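Side-chain contacts in beta-N-acetylglucosaminidase-like protein Glycoside hydrolase family 20 (Flavobacterium johnsoniae, PDB 6YHH), which probably removes terminal N-acetylhexosamine units from chitin fragments, as a family 20 beta-N-acetylhexosaminidase of bacterial chitin breakdown: residues Leu9-Gln14 and Ala171-Asn176; Ile471-Trp476 and Arg488-Ser493; Phe141-Trp146 and Ser477-Thr482. All coordinates share one frame; numbering follows the deposited sequence.

In the fold
From the N terminus, the loop 9-14 ahead of strand 15-19 meets the end of helix 160-172 in interaction 1, closing a loop that spans the whole N-terminal mixed sheet and the first strand of the catalytic barrel. Residues 141-146, between strands 131-140 and 146-152, then pair with 477-482 in interaction 3, across 330 residues; the two contacts cross, because 171-176 lies inside the second loop. Interaction 2 is local, joining helices 467-476 and 484-497, and crosses interaction 3, since 477-482 is the connection between them. W12, bonded to E473 and S477, ties all three together.

Interaction 1 of 3, residues Leu9-Gln14 and Ala171-Asn176; sequences LMPWPQ and AAMKMN
M173 lays its terminal CE against M10, meeting both the backbone O (3.4 Å) and, at 3.9 Å, the side-chain CG of that residue. The M173 chain is bent at chi2 and again at chi3 (-45° and -53°), which folds the methyl back toward 9-14, while the M10 chain crosses it at a slant and carries its own sulfur onward to helix 484-497, where it packs on L491 and V494. P11 takes the next place along the loop. Its ring, which follows a cis peptide bond, sets CD 3.5 Å from the carbonyl O of M173, and CE of M173 reaches the same carbon.

M173 is the first residue past helix 160-172, and K174, with its positive phi, is the C-prime residue of the Schellman motif that ends this helix. From there the lysine runs toward the proline and turns at chi4 (82°), so that NZ comes 4.1 Å from P11 CD. Its ammonium is held by two waters and by T119 OG1 of helix 110-123. One water accepts from K174 NZ and donates to M10 O (2.8 Å) and to A172 O at the helix end; the second, 2.7 Å from the same NZ, probably donates to P11 O. M10 O is also bonded by Q122 NE2.

The contact thus fastens the segment leading into the N-terminal sheet to the C-terminal end of a barrel helix. Directly, carbon meets carbon and carbonyl oxygen, methionine methyl on one side and proline ring on the other; the polar links run through water. Such bridging lets a buried lysine charge sit beside backbone carbonyls from both segments, whose partial negative charge, with that of the helix end, would probably stabilise the ammonium.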
loop_
_atom_site.group_PDB
_atom_site.type_symbol
_atom_site.label_atom_id
_atom_site.label_comp_id
_atom_site.label_asym_id
_atom_site.label_seq_id
_atom_site.Cartn_x
_atom_site.Cartn_y
_atom_site.Cartn_z
ATOM N N LEU A 9 -22.209 -12.391 7.833
ATOM C CA LEU A 9 -22.755 -11.271 7.053
ATOM C C LEU A 9 -22.663 -10.032 7.889
ATOM O O LEU A 9 -23.039 -10.053 9.074
ATOM C CB LEU A 9 -24.232 -11.472 6.656
ATOM C CG LEU A 9 -24.516 -12.812 5.988
ATOM C CD1 LEU A 9 -26.004 -12.975 5.609
ATOM C CD2 LEU A 9 -23.611 -13.057 4.782
ATOM N N MET A 10 -22.249 -8.891 7.314
ATOM C CA MET A 10 -22.127 -7.663 8.078
ATOM C C MET A 10 -22.124 -6.513 7.044
ATOM O O MET A 10 -21.310 -6.546 6.117
ATOM C CB MET A 10 -20.846 -7.562 8.896
ATOM C CG MET A 10 -20.848 -6.365 9.817
ATOM S SD MET A 10 -19.375 -6.270 10.892
ATOM C CE MET A 10 -19.454 -7.819 11.795
ATOM N N PRO A 11 -23.036 -5.533 7.123
ATOM C CA PRO A 11 -24.169 -5.516 8.080
ATOM C C PRO A 11 -25.070 -6.766 7.974
ATOM O O PRO A 11 -25.316 -7.246 6.865
ATOM C CB PRO A 11 -24.953 -4.292 7.629
ATOM C CG PRO A 11 -23.942 -3.417 6.944
ATOM C CD PRO A 11 -23.059 -4.366 6.195
ATOM N N TRP A 12 -25.582 -7.213 9.128
ATOM C CA TRP A 12 -26.565 -8.309 9.136
ATOM C C TRP A 12 -27.819 -7.856 8.363
ATOM O O TRP A 12 -28.365 -6.746 8.660
ATOM C CB TRP A 12 -26.930 -8.656 10.553
ATOM C CG TRP A 12 -27.744 -9.914 10.555
ATOM C CD1 TRP A 12 -29.109 -10.005 10.723
ATOM C CD2 TRP A 12 -27.286 -11.220 10.237
ATOM N NE1 TRP A 12 -29.527 -11.305 10.532
ATOM C CE2 TRP A 12 -28.421 -12.090 10.272
ATOM C CE3 TRP A 12 -26.011 -11.781 9.982
ATOM C CZ2 TRP A 12 -28.314 -13.477 10.033
ATOM C CZ3 TRP A 12 -25.910 -13.149 9.766
ATOM C CH2 TRP A 12 -27.063 -13.995 9.791
ATOM N N PRO A 13 -28.223 -8.632 7.332
ATOM C CA PRO A 13 -29.333 -8.164 6.501
ATOM C C PRO A 13 -30.691 -8.170 7.237
ATOM O O PRO A 13 -30.876 -8.854 8.261
ATOM C CB PRO A 13 -29.367 -9.142 5.370
ATOM C CG PRO A 13 -27.931 -9.666 5.265
ATOM C CD PRO A 13 -27.549 -9.775 6.713
ATOM N N GLN A 14 -31.611 -7.377 6.725
ATOM C CA GLN A 14 -32.919 -7.135 7.369
ATOM C C GLN A 14 -33.727 -8.468 7.412
ATOM O O GLN A 14 -34.484 -8.718 8.365
ATOM C CB GLN A 14 -33.745 -6.052 6.649
ATOM C CG GLN A 14 -33.153 -4.623 6.619
ATOM C CD GLN A 14 -33.109 -3.936 7.973
ATOM O OE1 GLN A 14 -33.803 -4.334 8.961
ATOM N NE2 GLN A 14 -32.231 -2.911 8.058
ATOM N N ALA A 171 -17.696 0.705 0.485
ATOM C CA ALA A 171 -18.657 -0.080 -0.312
ATOM C C ALA A 171 -18.820 -1.477 0.187
ATOM O O ALA A 171 -19.914 -2.014 0.195
ATOM C CB ALA A 171 -18.331 -0.013 -1.803
ATOM N N ALA A 172 -17.723 -2.110 0.579
ATOM C CA ALA A 172 -17.760 -3.460 1.081
ATOM C C ALA A 172 -18.637 -3.601 2.289
ATOM O O ALA A 172 -19.257 -4.690 2.532
ATOM C CB ALA A 172 -16.339 -3.898 1.413
ATOM N N MET A 173 -18.739 -2.518 3.054
ATOM C CA MET A 173 -19.564 -2.480 4.298
ATOM C C MET A 173 -20.905 -1.783 4.060
ATOM O O MET A 173 -21.594 -1.437 5.028
ATOM C CB MET A 173 -18.804 -1.779 5.385
ATOM C CG MET A 173 -17.489 -2.473 5.781
ATOM S SD MET A 173 -17.591 -4.277 5.991
ATOM C CE MET A 173 -18.975 -4.264 7.169
ATOM N N LYS A 174 -21.259 -1.508 2.812
ATOM C CA LYS A 174 -22.509 -0.809 2.453
ATOM C C LYS A 174 -22.624 0.594 2.992
ATOM O O LYS A 174 -23.725 1.102 3.252
ATOM C CB LYS A 174 -23.724 -1.641 2.813
ATOM C CG LYS A 174 -23.726 -2.981 2.171
ATOM C CD LYS A 174 -25.051 -3.724 2.408
ATOM C CE LYS A 174 -25.045 -5.129 1.830
ATOM N NZ LYS A 174 -24.371 -6.077 2.753
ATOM N N MET A 175 -21.462 1.245 3.227
ATOM C CA MET A 175 -21.449 2.638 3.617
ATOM C C MET A 175 -21.469 3.546 2.387
ATOM O O MET A 175 -20.874 3.190 1.380
ATOM C CB MET A 175 -20.230 2.917 4.507
ATOM C CG MET A 175 -20.321 2.134 5.761
ATOM S SD MET A 175 -18.792 2.326 6.780
ATOM C CE MET A 175 -18.894 4.053 7.304
ATOM N N ASN A 176 -22.183 4.663 2.466
ATOM C CA ASN A 176 -22.456 5.474 1.261
ATOM C C ASN A 176 -22.119 6.897 1.318
ATOM O O ASN A 176 -22.450 7.631 0.351
ATOM C CB ASN A 176 -23.931 5.345 0.844
ATOM C CG ASN A 176 -24.880 5.873 1.893
ATOM O OD1 ASN A 176 -24.499 6.216 3.024
ATOM N ND2 ASN A 176 -26.121 6.008 1.503
HETATM O O HOH W 1 -21.619 -5.730 3.462
HETATM O O HOH W 2 -26.297 -5.949 4.705
#

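Interaction 2 of 3, residues Ile471-Trp476 and Arg488-Ser493; sequences IAERLW and RKRLES
R490 grips E473 end-on in a bidentate salt bridge between consecutive helices, 467-476 and 484-497, at the TIM barrel of this family 20 enzyme. NH1 donates to E473 OE2 at 2.7 Å, and NH2 donates to E473 OE1 at 2.9 Å with an N-H...O angle of 170°. Both oxygens use their syn lone pairs, and the carboxylate and guanidinium planes lie only 19° apart, so the two groups meet edge to edge.

Each side has further partners. E473 OE1 is bonded by Y424 OH and OE2 by the backbone N of W12, while R490 NH1 also donates to L9 O and NE to N486 OD1. This buried network should favour the ionised carboxylate and, with bonds to both oxygens and to NE and the end nitrogens, should hold both flat groups against turning. A glutamine in place of E473 would probably keep one bond at most, turn its NH2 against an R490 N-H, and leave the buried arginine charge without its mate.

The helices stand apart here, with 10.2 Å between the CA atoms of E473 and L491, and the two side chains span the gap, crossing at about a right angle. M10 packs on both of them. R490 bends at chi3 (-76°), a turn in its chain that presents the NH1 and NH2 edge, with E473 CD lying in the guanidinium plane.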
loop_
_atom_site.group_PDB
_atom_site.type_symbol
_atom_site.label_atom_id
_atom_site.label_comp_id
_atom_site.label_asym_id
_atom_site.label_seq_id
_atom_site.Cartn_x
_atom_site.Cartn_y
_atom_site.Cartn_z
ATOM N N ILE A 471 -19.562 -0.197 13.057
ATOM C CA ILE A 471 -20.331 0.983 12.893
ATOM C C ILE A 471 -21.223 0.867 11.647
ATOM O O ILE A 471 -22.426 1.272 11.712
ATOM C CB ILE A 471 -19.446 2.233 12.859
ATOM C CG1 ILE A 471 -18.791 2.400 14.227
ATOM C CG2 ILE A 471 -20.221 3.488 12.453
ATOM C CD1 ILE A 471 -17.695 3.459 14.248
ATOM N N ALA A 472 -20.701 0.321 10.559
ATOM C CA ALA A 472 -21.485 0.113 9.357
ATOM C C ALA A 472 -22.715 -0.692 9.689
ATOM O O ALA A 472 -23.798 -0.435 9.156
ATOM C CB ALA A 472 -20.672 -0.523 8.242
ATOM N N GLU A 473 -22.532 -1.747 10.504
ATOM C CA GLU A 473 -23.702 -2.566 10.884
ATOM C C GLU A 473 -24.730 -1.768 11.686
ATOM O O GLU A 473 -25.976 -1.799 11.411
ATOM C CB GLU A 473 -23.291 -3.798 11.633
ATOM C CG GLU A 473 -24.490 -4.543 12.235
ATOM C CD GLU A 473 -24.163 -5.996 12.417
ATOM O OE1 GLU A 473 -23.947 -6.446 13.564
ATOM O OE2 GLU A 473 -23.974 -6.682 11.362
ATOM N N ARG A 474 -24.267 -0.952 12.620
ATOM C CA ARG A 474 -25.215 -0.079 13.316
ATOM C C ARG A 474 -25.993 0.850 12.400
ATOM O O ARG A 474 -27.169 1.163 12.643
ATOM C CB ARG A 474 -24.535 0.714 14.428
ATOM C CG ARG A 474 -25.453 1.640 15.253
ATOM C CD ARG A 474 -26.652 0.962 15.924
ATOM N NE ARG A 474 -26.155 -0.152 16.695
ATOM C CZ ARG A 474 -26.552 -1.420 16.572
ATOM N NH1 ARG A 474 -27.556 -1.844 15.792
ATOM N NH2 ARG A 474 -25.903 -2.280 17.270
ATOM N N LEU A 475 -25.382 1.320 11.347
ATOM C CA LEU A 475 -25.989 2.312 10.518
ATOM C C LEU A 475 -26.915 1.681 9.468
ATOM O O LEU A 475 -27.789 2.370 8.965
ATOM C CB LEU A 475 -24.901 3.170 9.858
ATOM C CG LEU A 475 -24.107 3.976 10.894
ATOM C CD1 LEU A 475 -23.007 4.747 10.138
ATOM C CD2 LEU A 475 -24.956 4.843 11.814
ATOM N N TRP A 476 -26.731 0.390 9.175
ATOM C CA TRP A 476 -27.549 -0.296 8.136
ATOM C C TRP A 476 -28.603 -1.213 8.756
ATOM O O TRP A 476 -29.767 -1.215 8.338
ATOM C CB TRP A 476 -26.607 -1.110 7.218
ATOM C CG TRP A 476 -27.364 -1.972 6.209
ATOM C CD1 TRP A 476 -28.046 -3.114 6.475
ATOM C CD2 TRP A 476 -27.518 -1.710 4.825
ATOM N NE1 TRP A 476 -28.663 -3.574 5.311
ATOM C CE2 TRP A 476 -28.320 -2.731 4.283
ATOM C CE3 TRP A 476 -27.022 -0.718 3.961
ATOM C CZ2 TRP A 476 -28.707 -2.761 2.946
ATOM C CZ3 TRP A 476 -27.414 -0.761 2.614
ATOM C CH2 TRP A 476 -28.242 -1.778 2.124
ATOM N N ARG A 488 -18.670 -9.753 17.176
ATOM C CA ARG A 488 -17.221 -9.989 17.116
ATOM C C ARG A 488 -16.878 -11.230 16.291
ATOM O O ARG A 488 -15.839 -11.257 15.630
ATOM C CB ARG A 488 -16.671 -10.265 18.521
ATOM C CG ARG A 488 -16.635 -9.098 19.454
ATOM C CD ARG A 488 -15.807 -9.455 20.680
ATOM N NE ARG A 488 -16.114 -8.606 21.778
ATOM C CZ ARG A 488 -15.581 -7.388 21.992
ATOM N NH1 ARG A 488 -14.711 -6.941 21.103
ATOM N NH2 ARG A 488 -15.925 -6.654 23.068
ATOM N N LYS A 489 -17.690 -12.284 16.436
ATOM C CA LYS A 489 -17.478 -13.563 15.731
ATOM C C LYS A 489 -17.521 -13.338 14.225
ATOM O O LYS A 489 -16.668 -13.828 13.511
ATOM C CB LYS A 489 -18.487 -14.647 16.160
ATOM N N ARG A 490 -18.463 -12.525 13.758
ATOM C CA ARG A 490 -18.622 -12.232 12.330
ATOM C C ARG A 490 -17.557 -11.273 11.843
ATOM O O ARG A 490 -17.160 -11.302 10.698
ATOM C CB ARG A 490 -20.029 -11.640 12.031
ATOM C CG ARG A 490 -21.130 -12.672 12.239
ATOM C CD ARG A 490 -22.534 -12.125 11.909
ATOM N NE ARG A 490 -23.049 -11.241 12.961
ATOM C CZ ARG A 490 -23.261 -9.940 12.868
ATOM N NH1 ARG A 490 -23.044 -9.229 11.753
ATOM N NH2 ARG A 490 -23.689 -9.306 13.921
ATOM N N LEU A 491 -17.110 -10.402 12.744
ATOM C CA LEU A 491 -16.172 -9.319 12.318
ATOM C C LEU A 491 -14.831 -9.877 11.837
ATOM O O LEU A 491 -14.151 -9.256 11.004
ATOM C CB LEU A 491 -15.950 -8.444 13.519
ATOM C CG LEU A 491 -15.222 -7.134 13.279
ATOM C CD1 LEU A 491 -16.016 -6.221 12.410
ATOM C CD2 LEU A 491 -14.926 -6.423 14.600
ATOM N N GLU A 492 -14.412 -11.021 12.373
ATOM C CA GLU A 492 -13.110 -11.583 12.091
ATOM C C GLU A 492 -12.938 -11.845 10.581
ATOM O O GLU A 492 -11.955 -11.420 9.960
ATOM C CB GLU A 492 -12.824 -12.860 12.842
ATOM C CG GLU A 492 -12.883 -12.808 14.346
ATOM C CD GLU A 492 -12.451 -14.138 14.979
ATOM O OE1 GLU A 492 -12.360 -15.211 14.203
ATOM O OE2 GLU A 492 -12.194 -14.099 16.250
ATOM N N SER A 493 -13.918 -12.486 9.959
ATOM C CA SER A 493 -13.805 -12.755 8.532
ATOM C C SER A 493 -14.043 -11.518 7.673
ATOM O O SER A 493 -13.422 -11.374 6.626
ATOM C CB SER A 493 -14.744 -13.892 8.082
ATOM O OG SER A 493 -16.079 -13.548 8.293
#

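Interaction 3 of 3, residues Phe141-Trp146 and Ser477-Thr482; sequences FPRFTW and SAENIT
R143 carries the contact from 141-146, its chain running past the carbonyl of S477, where CD comes within 3.3 Å of S477 O. With CG anti to the backbone N (chi1 -176°) and the chain straight on to NE, the guanidinium arrives above E479, just beyond the end of helix 467-476. E479 CB sits 3.5 Å from the guanidinium plane, over its centre. The carboxylate continues along the same side, but the salt bridge from R143 NH2 to E479 OE2 is long, at 3.6 Å. In the plane of the group, NH1 donates to a water that in turn donates to S477 O (2.7 Å); NH1 also makes a salt bridge to D427.

F144, next in sequence, touches the opposite face near its rim with CE2, 3.4 Å from the plane, so the guanidinium has E479 CB on one face and this ring atom on the other.

This join between the sheet-to-barrel linker and the type I turn 478-481 therefore rests on aliphatic packing of E479 on the guanidinium face and on a shared water. The loose pairing with exposed E479 suggests that D427 holds the charge more firmly.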
loop_
_atom_site.group_PDB
_atom_site.type_symbol
_atom_site.label_atom_id
_atom_site.label_comp_id
_atom_site.label_asym_id
_atom_site.label_seq_id
_atom_site.Cartn_x
_atom_site.Cartn_y
_atom_site.Cartn_z
ATOM N N PHE A 141 -32.240 -3.713 3.117
ATOM C CA PHE A 141 -32.291 -2.306 2.889
ATOM C C PHE A 141 -31.665 -1.668 4.141
ATOM O O PHE A 141 -31.625 -2.283 5.201
ATOM C CB PHE A 141 -33.786 -1.817 2.755
ATOM C CG PHE A 141 -34.686 -2.268 3.937
ATOM C CD1 PHE A 141 -35.326 -3.468 3.918
ATOM C CD2 PHE A 141 -34.761 -1.507 5.107
ATOM C CE1 PHE A 141 -36.086 -3.912 4.999
ATOM C CE2 PHE A 141 -35.562 -1.891 6.175
ATOM C CZ PHE A 141 -36.222 -3.119 6.104
ATOM N N PRO A 142 -31.225 -0.390 4.004
ATOM C CA PRO A 142 -30.623 0.253 5.140
ATOM C C PRO A 142 -31.602 0.903 6.132
ATOM O O PRO A 142 -32.581 1.569 5.722
ATOM C CB PRO A 142 -29.768 1.387 4.462
ATOM C CG PRO A 142 -30.501 1.715 3.215
ATOM C CD PRO A 142 -31.112 0.416 2.791
ATOM N N ARG A 143 -31.236 0.891 7.416
ATOM C CA ARG A 143 -31.950 1.629 8.424
ATOM C C ARG A 143 -31.836 3.119 8.293
ATOM O O ARG A 143 -32.864 3.845 8.426
ATOM C CB ARG A 143 -31.480 1.179 9.824
ATOM C CG ARG A 143 -32.240 1.838 10.983
ATOM C CD ARG A 143 -31.714 1.355 12.337
ATOM N NE ARG A 143 -32.361 2.144 13.378
ATOM C CZ ARG A 143 -31.804 2.374 14.580
ATOM N NH1 ARG A 143 -30.614 1.878 14.889
ATOM N NH2 ARG A 143 -32.385 3.162 15.469
ATOM N N PHE A 144 -30.636 3.654 7.966
ATOM C CA PHE A 144 -30.429 5.092 7.822
ATOM C C PHE A 144 -29.898 5.356 6.457
ATOM O O PHE A 144 -29.103 4.519 5.903
ATOM C CB PHE A 144 -29.373 5.618 8.850
ATOM C CG PHE A 144 -29.822 5.512 10.286
ATOM C CD1 PHE A 144 -30.744 6.432 10.785
ATOM C CD2 PHE A 144 -29.356 4.512 11.144
ATOM C CE1 PHE A 144 -31.188 6.316 12.112
ATOM C CE2 PHE A 144 -29.792 4.433 12.451
ATOM C CZ PHE A 144 -30.702 5.357 12.928
ATOM N N THR A 145 -30.222 6.528 5.959
ATOM C CA THR A 145 -29.739 6.891 4.637
ATOM C C THR A 145 -28.279 7.457 4.550
ATOM O O THR A 145 -27.680 7.383 3.489
ATOM C CB THR A 145 -30.744 7.884 3.921
ATOM O OG1 THR A 145 -30.537 7.861 2.509
ATOM C CG2 THR A 145 -30.625 9.299 4.420
ATOM N N TRP A 146 -27.774 8.030 5.641
ATOM C CA TRP A 146 -26.439 8.636 5.723
ATOM C C TRP A 146 -25.612 7.704 6.541
ATOM O O TRP A 146 -25.826 7.575 7.712
ATOM C CB TRP A 146 -26.543 10.036 6.376
ATOM C CG TRP A 146 -25.262 10.776 6.398
ATOM C CD1 TRP A 146 -24.057 10.362 6.960
ATOM C CD2 TRP A 146 -25.027 12.059 5.828
ATOM N NE1 TRP A 146 -23.093 11.342 6.787
ATOM C CE2 TRP A 146 -23.632 12.369 6.052
ATOM C CE3 TRP A 146 -25.816 12.947 5.105
ATOM C CZ2 TRP A 146 -23.096 13.571 5.678
ATOM C CZ3 TRP A 146 -25.253 14.136 4.675
ATOM C CH2 TRP A 146 -23.890 14.425 4.988
ATOM N N SER A 477 -28.181 -2.048 9.695
ATOM C CA SER A 477 -28.995 -3.165 10.167
ATOM C C SER A 477 -30.105 -2.649 11.123
ATOM O O SER A 477 -30.135 -1.501 11.581
ATOM C CB SER A 477 -28.147 -4.152 10.940
ATOM O OG SER A 477 -27.222 -4.815 10.060
ATOM N N ALA A 478 -30.993 -3.562 11.421
ATOM C CA ALA A 478 -32.103 -3.247 12.322
ATOM C C ALA A 478 -31.579 -2.819 13.697
ATOM O O ALA A 478 -30.543 -3.293 14.146
ATOM C CB ALA A 478 -32.974 -4.512 12.483
ATOM N N GLU A 479 -32.379 -2.004 14.387
ATOM C CA GLU A 479 -32.000 -1.440 15.670
ATOM C C GLU A 479 -31.762 -2.504 16.707
ATOM O O GLU A 479 -30.952 -2.312 17.592
ATOM C CB GLU A 479 -33.090 -0.492 16.155
ATOM C CG GLU A 479 -32.795 0.207 17.476
ATOM C CD GLU A 479 -33.807 1.260 17.885
ATOM O OE1 GLU A 479 -34.927 1.296 17.319
ATOM O OE2 GLU A 479 -33.423 2.087 18.775
ATOM N N ASN A 480 -32.428 -3.646 16.607
ATOM C CA ASN A 480 -32.218 -4.704 17.585
ATOM C C ASN A 480 -31.081 -5.661 17.335
ATOM O O ASN A 480 -30.937 -6.587 18.088
ATOM C CB ASN A 480 -33.513 -5.490 17.869
ATOM C CG ASN A 480 -33.993 -6.257 16.667
ATOM O OD1 ASN A 480 -33.413 -6.174 15.576
ATOM N ND2 ASN A 480 -35.113 -6.944 16.824
ATOM N N ILE A 481 -30.215 -5.429 16.329
ATOM C CA ILE A 481 -29.079 -6.290 16.168
ATOM C C ILE A 481 -27.961 -5.678 17.068
ATOM O O ILE A 481 -27.388 -4.622 16.698
ATOM C CB ILE A 481 -28.688 -6.308 14.665
ATOM C CG1 ILE A 481 -29.776 -6.846 13.713
ATOM C CG2 ILE A 481 -27.357 -7.018 14.447
ATOM C CD1 ILE A 481 -30.318 -8.192 14.086
ATOM N N THR A 482 -27.777 -6.226 18.262
ATOM C CA THR A 482 -26.977 -5.582 19.292
ATOM C C THR A 482 -26.063 -6.562 20.031
ATOM O O THR A 482 -25.355 -6.178 20.955
ATOM C CB THR A 482 -27.839 -4.847 20.284
ATOM O OG1 THR A 482 -28.709 -5.797 20.886
ATOM C CG2 THR A 482 -28.624 -3.709 19.630
HETATM O O HOH W 3 -29.059 -0.288 13.799
#